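Local coordinates for protein 5-formaminoimidazole-4-carboxamide-1-(Beta)-D-ribofuranosyl 5'-monophosphate synthetase (Thermococcus kodakarensis, PDB 2PBZ) that probably catalyses the ATP-dependent, carbon-nitrogen bond-forming formylation step of purine (IMP) biosynthesis, as a magnesium- or manganese-dependent ATP-grasp ligase, at residues A9-L14 with F38-I44; S56-D60 with A78-A84; F92-E96 with I265-I269. All coordinates share one frame; numbering follows the deposited sequence.

Interaction 1: A9-L14 with F38-I44; sequences ASHSSL and FYSSLPI
Ala-9 sets its methyl group on the ring of Tyr-39. CB lies over the ring centre, 3.9 Å from the ring centroid and 11° off the normal, which makes a CH-pi contact. Phe-38 turns an edge to the opposite face, with CD2 over the ring centre. The phenol ring is thus sandwiched between a methyl group and a ring edge. Leu-14 meets the same ring from another direction, and the two side chains cross at about a right angle. Leu-14 CG stands anti to the carbonyl carbon (chi1 -64°), which carries branch CD2 towards the ring. CD2 lies 3.8 Å from Tyr-39 CE2 and 4.2 Å from Phe-38 CE2. Leu-42 CD1 and Ile-44 CD1 close round the same branch.

The polar end of Tyr-39 reaches past Ala-9. Its OH is 2.7 Å from a water in the plane of the ring, and that water also gives a weak bond to Ala-9 O. The hydroxyl also bonds Glu-221 of the second subunit. This carboxylate takes Ser-13 OG and Leu-14 N as well, so the start of helix 13-22 is held from across the subunit interface. Ala-9 and Tyr-39 both touch Leu-29 of strand 27-31. The arrangement is consistent with a Rossmann-like alpha/beta domain, where the turn after the first strand, 5-8, leads into the first helix.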
ATOM      1  N   ALA A   9      -6.112 -21.836  11.747  1.00 36.84           N
ATOM      2  CA  ALA A   9      -6.216 -21.297  10.399  1.00 38.57           C
ATOM      3  C   ALA A   9      -7.206 -20.148  10.273  1.00 40.23           C
ATOM      4  O   ALA A   9      -8.403 -20.357  10.081  1.00 40.26           O
ATOM      5  CB  ALA A   9      -6.593 -22.388   9.440  1.00 38.11           C
ATOM      6  N   SER A  10      -6.689 -18.927  10.377  1.00 42.86           N
ATOM      7  CA  SER A  10      -7.487 -17.714  10.276  1.00 44.12           C
ATOM      8  C   SER A  10      -6.646 -16.574  10.811  1.00 44.62           C
ATOM      9  O   SER A  10      -5.509 -16.781  11.241  1.00 44.33           O
ATOM     10  CB  SER A  10      -8.756 -17.820  11.108  1.00 45.55           C
ATOM     11  OG  SER A  10      -8.430 -17.937  12.479  1.00 49.99           O
ATOM     12  N   HIS A  11      -7.221 -15.374  10.781  1.00 44.70           N
ATOM     13  CA  HIS A  11      -6.554 -14.164  11.252  1.00 43.77           C
ATOM     14  C   HIS A  11      -5.227 -13.846  10.541  1.00 42.51           C
ATOM     15  O   HIS A  11      -5.174 -12.992   9.659  1.00 44.26           O
ATOM     16  CB  HIS A  11      -6.311 -14.244  12.762  1.00 43.88           C
ATOM     17  CG  HIS A  11      -5.791 -12.969  13.353  1.00 43.97           C
ATOM     18  ND1 HIS A  11      -6.602 -11.893  13.639  1.00 43.19           N
ATOM     19  CD2 HIS A  11      -4.531 -12.578  13.661  1.00 43.32           C
ATOM     20  CE1 HIS A  11      -5.866 -10.897  14.098  1.00 42.80           C
ATOM     21  NE2 HIS A  11      -4.605 -11.287  14.121  1.00 42.47           N
ATOM     22  N   SER A  12      -4.160 -14.526  10.935  1.00 40.95           N
ATOM     23  CA  SER A  12      -2.854 -14.283  10.344  1.00 39.45           C
ATOM     24  C   SER A  12      -1.984 -15.530  10.312  1.00 38.00           C
ATOM     25  O   SER A  12      -0.772 -15.435  10.445  1.00 38.29           O
ATOM     26  CB  SER A  12      -2.144 -13.195  11.142  1.00 40.35           C
ATOM     27  OG  SER A  12      -2.027 -13.584  12.492  1.00 38.85           O
ATOM     28  N   SER A  13      -2.609 -16.691  10.137  1.00 35.57           N
ATOM     29  CA  SER A  13      -1.886 -17.948  10.096  1.00 33.96           C
ATOM     30  C   SER A  13      -1.043 -18.098   8.848  1.00 34.72           C
ATOM     31  O   SER A  13      -0.068 -18.849   8.852  1.00 35.32           O
ATOM     32  CB  SER A  13      -2.854 -19.126  10.200  1.00 34.76           C
ATOM     33  OG  SER A  13      -3.743 -19.195   9.098  1.00 33.56           O
ATOM     34  N   LEU A  14      -1.411 -17.384   7.787  1.00 34.69           N
ATOM     35  CA  LEU A  14      -0.672 -17.444   6.529  1.00 35.31           C
ATOM     36  C   LEU A  14       0.681 -16.811   6.721  1.00 36.23           C
ATOM     37  O   LEU A  14       1.716 -17.378   6.370  1.00 37.71           O
ATOM     38  CB  LEU A  14      -1.430 -16.702   5.433  1.00 35.09           C
ATOM     39  CG  LEU A  14      -2.784 -17.326   5.090  1.00 36.67           C
ATOM     40  CD1 LEU A  14      -3.555 -16.412   4.167  1.00 35.25           C
ATOM     41  CD2 LEU A  14      -2.572 -18.691   4.450  1.00 32.77           C
ATOM     42  N   PHE A  38      -8.840 -24.405   0.683  1.00 36.68           N
ATOM     43  CA  PHE A  38      -7.900 -23.326   0.434  1.00 36.65           C
ATOM     44  C   PHE A  38      -6.514 -23.537   1.053  1.00 36.40           C
ATOM     45  O   PHE A  38      -5.496 -23.430   0.371  1.00 37.76           O
ATOM     46  CB  PHE A  38      -8.473 -22.012   0.951  1.00 36.22           C
ATOM     47  CG  PHE A  38      -7.492 -20.896   0.924  1.00 35.51           C
ATOM     48  CD1 PHE A  38      -7.011 -20.409  -0.284  1.00 36.37           C
ATOM     49  CD2 PHE A  38      -6.993 -20.368   2.102  1.00 35.67           C
ATOM     50  CE1 PHE A  38      -6.043 -19.412  -0.314  1.00 35.45           C
ATOM     51  CE2 PHE A  38      -6.026 -19.374   2.079  1.00 36.33           C
ATOM     52  CZ  PHE A  38      -5.551 -18.897   0.864  1.00 34.87           C
ATOM     53  N   TYR A  39      -6.481 -23.815   2.352  1.00 35.03           N
ATOM     54  CA  TYR A  39      -5.222 -24.012   3.044  1.00 34.49           C
ATOM     55  C   TYR A  39      -4.449 -25.273   2.657  1.00 33.89           C
ATOM     56  O   TYR A  39      -3.225 -25.297   2.736  1.00 33.85           O
ATOM     57  CB  TYR A  39      -5.440 -23.996   4.558  1.00 35.53           C
ATOM     58  CG  TYR A  39      -5.918 -22.676   5.117  1.00 35.23           C
ATOM     59  CD1 TYR A  39      -7.274 -22.402   5.248  1.00 34.95           C
ATOM     60  CD2 TYR A  39      -5.011 -21.705   5.533  1.00 35.17           C
ATOM     61  CE1 TYR A  39      -7.719 -21.192   5.786  1.00 34.81           C
ATOM     62  CE2 TYR A  39      -5.446 -20.486   6.072  1.00 35.15           C
ATOM     63  CZ  TYR A  39      -6.795 -20.236   6.200  1.00 34.60           C
ATOM     64  OH  TYR A  39      -7.213 -19.044   6.754  1.00 36.14           O
ATOM     65  N   SER A  40      -5.141 -26.322   2.235  1.00 34.44           N
ATOM     66  CA  SER A  40      -4.434 -27.537   1.862  1.00 34.60           C
ATOM     67  C   SER A  40      -3.695 -27.358   0.547  1.00 33.64           C
ATOM     68  O   SER A  40      -2.765 -28.094   0.245  1.00 34.26           O
ATOM     69  CB  SER A  40      -5.396 -28.722   1.776  1.00 34.11           C
ATOM     70  OG  SER A  40      -6.455 -28.449   0.890  1.00 39.43           O
ATOM     71  N   SER A  41      -4.099 -26.368  -0.233  1.00 32.19           N
ATOM     72  CA  SER A  41      -3.456 -26.109  -1.518  1.00 32.57           C
ATOM     73  C   SER A  41      -2.202 -25.259  -1.344  1.00 33.36           C
ATOM     74  O   SER A  41      -1.504 -24.967  -2.310  1.00 34.37           O
ATOM     75  CB  SER A  41      -4.428 -25.391  -2.472  1.00 31.60           C
ATOM     76  OG  SER A  41      -4.621 -24.035  -2.101  1.00 30.11           O
ATOM     77  N   LEU A  42      -1.916 -24.871  -0.104  1.00 33.31           N
ATOM     78  CA  LEU A  42      -0.748 -24.040   0.180  1.00 33.24           C
ATOM     79  C   LEU A  42       0.509 -24.832   0.546  1.00 34.19           C
ATOM     80  O   LEU A  42       0.518 -25.618   1.483  1.00 35.32           O
ATOM     81  CB  LEU A  42      -1.077 -23.046   1.302  1.00 30.88           C
ATOM     82  CG  LEU A  42      -2.317 -22.194   1.066  1.00 29.57           C
ATOM     83  CD1 LEU A  42      -2.581 -21.338   2.258  1.00 26.16           C
ATOM     84  CD2 LEU A  42      -2.129 -21.345  -0.171  1.00 28.69           C
ATOM     85  N   PRO A  43       1.596 -24.616  -0.191  1.00 35.64           N
ATOM     86  CA  PRO A  43       2.861 -25.306   0.048  1.00 38.72           C
ATOM     87  C   PRO A  43       3.532 -24.954   1.369  1.00 41.36           C
ATOM     88  O   PRO A  43       4.609 -25.442   1.663  1.00 42.48           O
ATOM     89  CB  PRO A  43       3.719 -24.869  -1.140  1.00 37.47           C
ATOM     90  CG  PRO A  43       2.724 -24.628  -2.203  1.00 38.80           C
ATOM     91  CD  PRO A  43       1.643 -23.891  -1.468  1.00 36.98           C
ATOM     92  N   ILE A  44       2.915 -24.104   2.171  1.00 44.31           N
ATOM     93  CA  ILE A  44       3.548 -23.716   3.427  1.00 45.61           C
ATOM     94  C   ILE A  44       3.107 -24.547   4.624  1.00 46.28           C
ATOM     95  O   ILE A  44       3.634 -24.376   5.731  1.00 46.94           O
ATOM     96  CB  ILE A  44       3.300 -22.225   3.748  1.00 45.04           C
ATOM     97  CG1 ILE A  44       1.798 -21.967   3.803  1.00 46.10           C
ATOM     98  CG2 ILE A  44       4.002 -21.346   2.713  1.00 43.96           C
ATOM     99  CD1 ILE A  44       1.417 -20.633   4.390  1.00 48.74           C
TER
HETATM  100  O   HOH W   1      -9.705 -18.552   7.553  1.00 54.00           O

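Interaction 2: S56-D60 with A78-A84; sequences SILND and AIEKAKA
Lys-83 and Asp-60 form the charged link between the two segments. NZ lies 2.9 Å from Asp-60 OD2 in a salt bridge whose hydrogen bond is weak. Asp-60 OD1 is farther from NZ, so one carboxylate oxygen carries most of the pairing. The lysine chain bends at chi3 (70°), which turns its ammonium end towards the acid. Both residues are exposed, so water probably screens the pair. The same OD2 is 2.8 Å from Leu-58 O. Both atoms are acceptors, and the nearby ammonium probably eases this approach.

The backbones lie close at Leu-58 and Ala-84, but no backbone hydrogen bond joins the segments. Some backbone polar atoms find partners within their own segment. Leu-58 N bonds Ser-56 O at 2.7 Å, closing an inverse gamma turn centred on Ile-57. In the other segment, Ala-82 N bonds Ile-79 O, and Lys-81 N makes a weak bond to Ala-78 O as helix 76-80 ends. The contact joins the loop after strand 47-50 to the exit of that helix, within the N-terminal region, probably Rossmann-like. Glu-80 O, at the same helix end, accepts a hydrogen bond from Arg-90.

Across the contact, Asn-59 O receives a CA-H...O contact from Ala-84 CA at 3.5 Å, bent and so at best weak. The methyl of Ala-84 also lies against this oxygen. Ile-57 supplies the apolar part: its CD1 reaches 3.8 Å from Ala-82 CB and 4.1 Å from Ala-78 CB. Leu-58 CD2 passes Lys-83 CB on the exposed side.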
ATOM      1  N   SER A  56      -8.581 -28.508  20.352  1.00 56.58           N
ATOM      2  CA  SER A  56      -7.542 -29.520  20.507  1.00 56.01           C
ATOM      3  C   SER A  56      -6.206 -28.906  20.929  1.00 55.93           C
ATOM      4  O   SER A  56      -5.155 -29.350  20.491  1.00 54.95           O
ATOM      5  CB  SER A  56      -7.361 -30.281  19.190  1.00 56.62           C
ATOM      6  OG  SER A  56      -8.594 -30.356  18.500  1.00 57.96           O
ATOM      7  N   ILE A  57      -6.263 -27.885  21.781  1.00 57.75           N
ATOM      8  CA  ILE A  57      -5.062 -27.198  22.288  1.00 58.04           C
ATOM      9  C   ILE A  57      -4.207 -28.008  23.280  1.00 58.49           C
ATOM     10  O   ILE A  57      -3.817 -27.511  24.353  1.00 57.59           O
ATOM     11  CB  ILE A  57      -5.413 -25.870  22.975  1.00 59.00           C
ATOM     12  CG1 ILE A  57      -6.511 -26.079  24.031  1.00 56.08           C
ATOM     13  CG2 ILE A  57      -5.813 -24.849  21.910  1.00 62.25           C
ATOM     14  CD1 ILE A  57      -6.788 -24.841  24.866  1.00 53.95           C
ATOM     15  N   LEU A  58      -3.938 -29.257  22.909  1.00 57.84           N
ATOM     16  CA  LEU A  58      -3.100 -30.136  23.696  1.00 57.83           C
ATOM     17  C   LEU A  58      -1.890 -30.324  22.799  1.00 57.73           C
ATOM     18  O   LEU A  58      -1.018 -31.139  23.066  1.00 59.12           O
ATOM     19  CB  LEU A  58      -3.805 -31.470  23.944  1.00 57.57           C
ATOM     20  CG  LEU A  58      -5.140 -31.342  24.685  1.00 58.83           C
ATOM     21  CD1 LEU A  58      -5.973 -32.586  24.460  1.00 59.73           C
ATOM     22  CD2 LEU A  58      -4.891 -31.101  26.170  1.00 59.44           C
ATOM     23  N   ASN A  59      -1.854 -29.541  21.730  1.00 57.56           N
ATOM     24  CA  ASN A  59      -0.769 -29.598  20.761  1.00 58.38           C
ATOM     25  C   ASN A  59       0.563 -29.664  21.469  1.00 58.53           C
ATOM     26  O   ASN A  59       1.047 -28.670  21.974  1.00 60.99           O
ATOM     27  CB  ASN A  59      -0.811 -28.376  19.841  1.00 56.75           C
ATOM     28  CG  ASN A  59       0.279 -28.410  18.790  1.00 56.43           C
ATOM     29  OD1 ASN A  59       1.393 -27.961  19.029  1.00 56.00           O
ATOM     30  ND2 ASN A  59      -0.030 -28.969  17.622  1.00 56.15           N
ATOM     31  N   ASP A  60       1.154 -30.840  21.520  1.00 60.26           N
ATOM     32  CA  ASP A  60       2.430 -30.976  22.192  1.00 62.30           C
ATOM     33  C   ASP A  60       3.510 -30.499  21.259  1.00 61.52           C
ATOM     34  O   ASP A  60       3.340 -29.504  20.551  1.00 58.49           O
ATOM     35  CB  ASP A  60       2.700 -32.437  22.559  1.00 65.85           C
ATOM     36  CG  ASP A  60       1.843 -32.927  23.719  1.00 69.91           C
ATOM     37  OD1 ASP A  60       1.787 -34.170  23.904  1.00 71.41           O
ATOM     38  OD2 ASP A  60       1.241 -32.084  24.441  1.00 71.02           O
ATOM     39  N   ALA A  78      -9.332 -21.559  29.238  1.00 65.42           N
ATOM     40  CA  ALA A  78      -8.745 -22.723  28.608  1.00 64.39           C
ATOM     41  C   ALA A  78      -7.304 -22.486  28.182  1.00 63.79           C
ATOM     42  O   ALA A  78      -6.428 -23.327  28.414  1.00 64.56           O
ATOM     43  CB  ALA A  78      -9.597 -23.143  27.400  1.00 62.93           C
ATOM     44  N   ILE A  79      -7.060 -21.324  27.590  1.00 62.96           N
ATOM     45  CA  ILE A  79      -5.728 -20.962  27.098  1.00 62.38           C
ATOM     46  C   ILE A  79      -4.699 -20.784  28.212  1.00 62.98           C
ATOM     47  O   ILE A  79      -3.568 -21.291  28.116  1.00 61.95           O
ATOM     48  CB  ILE A  79      -5.794 -19.674  26.257  1.00 60.76           C
ATOM     49  CG1 ILE A  79      -6.658 -19.934  25.008  1.00 59.19           C
ATOM     50  CG2 ILE A  79      -4.404 -19.223  25.862  1.00 60.41           C
ATOM     51  CD1 ILE A  79      -7.156 -18.690  24.346  1.00 58.76           C
ATOM     52  N   GLU A  80      -5.076 -20.056  29.263  1.00 63.87           N
ATOM     53  CA  GLU A  80      -4.156 -19.838  30.373  1.00 64.35           C
ATOM     54  C   GLU A  80      -3.832 -21.135  31.094  1.00 64.26           C
ATOM     55  O   GLU A  80      -2.763 -21.253  31.696  1.00 65.20           O
ATOM     56  CB  GLU A  80      -4.721 -18.817  31.345  1.00 63.96           C
ATOM     57  CG  GLU A  80      -4.444 -17.375  30.920  1.00 65.45           C
ATOM     58  CD  GLU A  80      -5.319 -16.370  31.657  1.00 65.48           C
ATOM     59  OE1 GLU A  80      -5.091 -16.166  32.864  1.00 66.44           O
ATOM     60  OE2 GLU A  80      -6.244 -15.799  31.034  1.00 63.19           O
ATOM     61  N   LYS A  81      -4.736 -22.107  31.021  1.00 63.36           N
ATOM     62  CA  LYS A  81      -4.509 -23.395  31.664  1.00 63.06           C
ATOM     63  C   LYS A  81      -4.205 -24.467  30.618  1.00 63.04           C
ATOM     64  O   LYS A  81      -4.126 -25.659  30.945  1.00 63.88           O
ATOM     65  CB  LYS A  81      -5.734 -23.815  32.480  1.00 62.73           C
ATOM     66  CG  LYS A  81      -6.902 -24.244  31.636  1.00 63.59           C
ATOM     67  CD  LYS A  81      -8.156 -24.465  32.460  1.00 64.72           C
ATOM     68  CE  LYS A  81      -9.349 -24.750  31.550  1.00 66.22           C
ATOM     69  NZ  LYS A  81     -10.655 -24.571  32.257  1.00 68.23           N
ATOM     70  N   ALA A  82      -4.048 -24.045  29.360  1.00 61.80           N
ATOM     71  CA  ALA A  82      -3.752 -24.973  28.274  1.00 59.58           C
ATOM     72  C   ALA A  82      -2.444 -25.733  28.512  1.00 58.72           C
ATOM     73  O   ALA A  82      -1.534 -25.245  29.184  1.00 57.83           O
ATOM     74  CB  ALA A  82      -3.691 -24.227  26.937  1.00 59.00           C
ATOM     75  N   LYS A  83      -2.366 -26.924  27.927  1.00 58.20           N
ATOM     76  CA  LYS A  83      -1.205 -27.788  28.057  1.00 58.66           C
ATOM     77  C   LYS A  83      -0.110 -27.468  27.038  1.00 58.80           C
ATOM     78  O   LYS A  83       1.082 -27.623  27.324  1.00 59.23           O
ATOM     79  CB  LYS A  83      -1.647 -29.248  27.901  1.00 59.91           C
ATOM     80  CG  LYS A  83      -0.871 -30.231  28.748  1.00 61.94           C
ATOM     81  CD  LYS A  83      -1.046 -31.666  28.258  1.00 64.09           C
ATOM     82  CE  LYS A  83      -0.330 -31.869  26.930  1.00 65.67           C
ATOM     83  NZ  LYS A  83      -0.365 -33.289  26.496  1.00 66.50           N
ATOM     84  N   ALA A  84      -0.522 -27.028  25.851  1.00 58.35           N
ATOM     85  CA  ALA A  84       0.404 -26.713  24.763  1.00 57.08           C
ATOM     86  C   ALA A  84       1.496 -25.704  25.141  1.00 56.90           C
ATOM     87  O   ALA A  84       1.340 -24.913  26.058  1.00 55.12           O
ATOM     88  CB  ALA A  84      -0.381 -26.221  23.549  1.00 56.59           C
TER

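Interaction 3: F92-E96 with I265-I269; sequences FLKWE and IASRI
Phe-92 overlaps Ser-267 with one face of its ring. Ser-267 CB stands over the ring centre, 3.6 Å from the centroid and 7° off the normal, a CH-pi contact. Phe-92 CG is anti to the backbone N (chi1 177°), which brings the ring over the serine. The hydroxyl of Ser-267 points elsewhere and gives a hydrogen bond to Leu-93 O at 2.8 Å. The donor stands above the carbonyl plane, not on a lone pair. This serine is therefore held by its methylene on one partner and its hydroxyl on another.

Glu-96 provides the second grip. Its chain is extended beyond CG and runs to the backbone of Ser-267 and the side chain of Arg-268. OE1 accepts a weak hydrogen bond from Ser-267 N at 3.2 Å. OE2 accepts Arg-268 NE at 2.7 Å through its syn lone pair, in a salt bridge. The two side chains cross at about a right angle, and the carboxylate and guanidinium planes are 58° apart. OE1 lies over a face of the guanidinium. Arg-268 NH1 bonds Ile-269 O at 3.0 Å within the guanidinium plane, which helps to fix the group's rotation. The side chain of Arg-268 lies about 6 Å from a bound ATP.

Apolar contacts flank the polar ones. Leu-93 CD2 packs on Arg-268 CB at 3.7 Å, and Ile-265 CG1 packs on Glu-96 CB.

Segment 92-96 sits in the connection before helix 99-109. Segment 265-269 leaves strand 261-266, an outer strand of the five-stranded antiparallel sheet. Phe-92 and Trp-95 also pack on helix 224-241, and Phe-92 and Ile-265 reach strand 249-255.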
ATOM      1  N   PHE A  92      -0.750 -12.531  28.944  1.00 53.76           N
ATOM      2  CA  PHE A  92      -0.907 -11.215  28.333  1.00 52.56           C
ATOM      3  C   PHE A  92      -2.101 -11.152  27.381  1.00 50.88           C
ATOM      4  O   PHE A  92      -2.816 -10.163  27.335  1.00 50.34           O
ATOM      5  CB  PHE A  92       0.390 -10.868  27.593  1.00 52.19           C
ATOM      6  CG  PHE A  92       0.351  -9.559  26.846  1.00 53.70           C
ATOM      7  CD1 PHE A  92      -0.192  -8.412  27.427  1.00 53.80           C
ATOM      8  CD2 PHE A  92       0.923  -9.458  25.579  1.00 53.84           C
ATOM      9  CE1 PHE A  92      -0.158  -7.179  26.749  1.00 53.57           C
ATOM     10  CE2 PHE A  92       0.961  -8.237  24.900  1.00 53.53           C
ATOM     11  CZ  PHE A  92       0.419  -7.095  25.484  1.00 53.80           C
ATOM     12  N   LEU A  93      -2.311 -12.223  26.632  1.00 49.77           N
ATOM     13  CA  LEU A  93      -3.397 -12.289  25.675  1.00 49.94           C
ATOM     14  C   LEU A  93      -4.743 -11.742  26.149  1.00 51.21           C
ATOM     15  O   LEU A  93      -5.531 -11.261  25.336  1.00 53.29           O
ATOM     16  CB  LEU A  93      -3.583 -13.734  25.214  1.00 48.84           C
ATOM     17  CG  LEU A  93      -2.350 -14.400  24.599  1.00 46.66           C
ATOM     18  CD1 LEU A  93      -2.543 -15.905  24.577  1.00 44.47           C
ATOM     19  CD2 LEU A  93      -2.103 -13.841  23.205  1.00 45.22           C
ATOM     20  N   LYS A  94      -5.013 -11.794  27.451  1.00 50.82           N
ATOM     21  CA  LYS A  94      -6.305 -11.323  27.963  1.00 51.16           C
ATOM     22  C   LYS A  94      -6.390  -9.812  28.163  1.00 50.55           C
ATOM     23  O   LYS A  94      -7.476  -9.256  28.295  1.00 48.80           O
ATOM     24  CB  LYS A  94      -6.635 -12.029  29.283  1.00 52.53           C
ATOM     25  CG  LYS A  94      -5.602 -11.797  30.378  1.00 53.63           C
ATOM     26  CD  LYS A  94      -6.093 -12.269  31.744  1.00 54.05           C
ATOM     27  CE  LYS A  94      -5.047 -12.027  32.815  1.00 54.48           C
ATOM     28  NZ  LYS A  94      -3.806 -12.813  32.592  1.00 56.31           N
ATOM     29  N   TRP A  95      -5.239  -9.158  28.173  1.00 51.49           N
ATOM     30  CA  TRP A  95      -5.177  -7.722  28.395  1.00 53.23           C
ATOM     31  C   TRP A  95      -5.795  -6.823  27.343  1.00 53.28           C
ATOM     32  O   TRP A  95      -5.947  -5.624  27.576  1.00 53.08           O
ATOM     33  CB  TRP A  95      -3.734  -7.308  28.640  1.00 54.72           C
ATOM     34  CG  TRP A  95      -3.283  -7.672  30.019  1.00 58.14           C
ATOM     35  CD1 TRP A  95      -2.928  -8.905  30.475  1.00 58.15           C
ATOM     36  CD2 TRP A  95      -3.182  -6.780  31.141  1.00 59.70           C
ATOM     37  NE1 TRP A  95      -2.606  -8.838  31.811  1.00 60.09           N
ATOM     38  CE2 TRP A  95      -2.756  -7.548  32.249  1.00 59.99           C
ATOM     39  CE3 TRP A  95      -3.413  -5.402  31.317  1.00 60.48           C
ATOM     40  CZ2 TRP A  95      -2.555  -6.988  33.521  1.00 60.31           C
ATOM     41  CZ3 TRP A  95      -3.211  -4.838  32.588  1.00 60.09           C
ATOM     42  CH2 TRP A  95      -2.786  -5.637  33.674  1.00 60.05           C
ATOM     43  N   GLU A  96      -6.157  -7.388  26.192  1.00 53.82           N
ATOM     44  CA  GLU A  96      -6.770  -6.595  25.141  1.00 54.23           C
ATOM     45  C   GLU A  96      -8.258  -6.918  25.115  1.00 54.51           C
ATOM     46  O   GLU A  96      -9.030  -6.314  24.363  1.00 55.31           O
ATOM     47  CB  GLU A  96      -6.142  -6.930  23.787  1.00 53.82           C
ATOM     48  CG  GLU A  96      -6.744  -8.153  23.125  1.00 54.25           C
ATOM     49  CD  GLU A  96      -6.093  -8.503  21.799  1.00 55.09           C
ATOM     50  OE1 GLU A  96      -5.822  -7.585  20.985  1.00 56.07           O
ATOM     51  OE2 GLU A  96      -5.869  -9.707  21.556  1.00 56.39           O
ATOM     52  N   ILE A 265      -5.417  -1.760  22.104  1.00 43.53           N
ATOM     53  CA  ILE A 265      -4.157  -2.480  21.966  1.00 43.66           C
ATOM     54  C   ILE A 265      -4.372  -3.876  21.406  1.00 43.53           C
ATOM     55  O   ILE A 265      -5.495  -4.356  21.297  1.00 42.91           O
ATOM     56  CB  ILE A 265      -3.435  -2.653  23.329  1.00 44.34           C
ATOM     57  CG1 ILE A 265      -4.308  -3.497  24.273  1.00 45.79           C
ATOM     58  CG2 ILE A 265      -3.122  -1.299  23.935  1.00 43.20           C
ATOM     59  CD1 ILE A 265      -3.579  -3.994  25.509  1.00 46.24           C
ATOM     60  N   ALA A 266      -3.274  -4.519  21.045  1.00 43.60           N
ATOM     61  CA  ALA A 266      -3.314  -5.877  20.534  1.00 43.44           C
ATOM     62  C   ALA A 266      -2.340  -6.606  21.432  1.00 43.27           C
ATOM     63  O   ALA A 266      -1.164  -6.260  21.480  1.00 43.72           O
ATOM     64  CB  ALA A 266      -2.845  -5.930  19.084  1.00 42.74           C
ATOM     65  N   SER A 267      -2.824  -7.591  22.169  1.00 43.05           N
ATOM     66  CA  SER A 267      -1.940  -8.319  23.060  1.00 42.95           C
ATOM     67  C   SER A 267      -1.282  -9.483  22.345  1.00 42.46           C
ATOM     68  O   SER A 267      -0.710 -10.353  22.980  1.00 42.88           O
ATOM     69  CB  SER A 267      -2.703  -8.798  24.302  1.00 43.03           C
ATOM     70  OG  SER A 267      -3.857  -9.553  23.965  1.00 44.53           O
ATOM     71  N   ARG A 268      -1.358  -9.472  21.017  1.00 42.58           N
ATOM     72  CA  ARG A 268      -0.766 -10.509  20.163  1.00 41.80           C
ATOM     73  C   ARG A 268      -0.609  -9.968  18.748  1.00 41.04           C
ATOM     74  O   ARG A 268      -0.905  -8.805  18.510  1.00 41.01           O
ATOM     75  CB  ARG A 268      -1.645 -11.764  20.166  1.00 40.96           C
ATOM     76  CG  ARG A 268      -3.134 -11.483  20.212  1.00 38.95           C
ATOM     77  CD  ARG A 268      -3.617 -10.866  18.934  1.00 35.46           C
ATOM     78  NE  ARG A 268      -4.986 -10.401  19.054  1.00 35.74           N
ATOM     79  CZ  ARG A 268      -5.622  -9.764  18.086  1.00 37.58           C
ATOM     80  NH1 ARG A 268      -5.002  -9.526  16.937  1.00 35.80           N
ATOM     81  NH2 ARG A 268      -6.875  -9.367  18.263  1.00 37.66           N
ATOM     82  N   ILE A 269      -0.137 -10.793  17.817  1.00 39.51           N
ATOM     83  CA  ILE A 269       0.034 -10.345  16.437  1.00 37.59           C
ATOM     84  C   ILE A 269      -1.279  -9.742  15.966  1.00 37.59           C
ATOM     85  O   ILE A 269      -2.299 -10.406  15.873  1.00 36.50           O
ATOM     86  CB  ILE A 269       0.486 -11.496  15.524  1.00 37.44           C
ATOM     87  CG1 ILE A 269       0.724 -10.966  14.115  1.00 36.13           C
ATOM     88  CG2 ILE A 269      -0.533 -12.625  15.536  1.00 38.35           C
ATOM     89  CD1 ILE A 269       1.452 -11.937  13.247  1.00 37.92           C
TER

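The three contacts follow one another along the chain in their first segments, and interaction 3 closes far later, at 265-269. Interactions 1 and 2 both lie in the N-terminal, probably Rossmann-like region, with centres 21 Å apart and no touch between them. Interaction 3 ties that region to the part that holds ATP, probably of ATP-grasp type. Its centre is 23 Å from interaction 1 and 18 Å from interaction 2, yet it touches both. His-11 NE2 probably hydrogen-bonds Ile-269 O, and Ile-79 packs on Leu-93. Interaction 1 also meets the second subunit. Interactions 1 and 3 thus link the subunit interface with the neighbourhood of the nucleotide, while interaction 2 lies away from both.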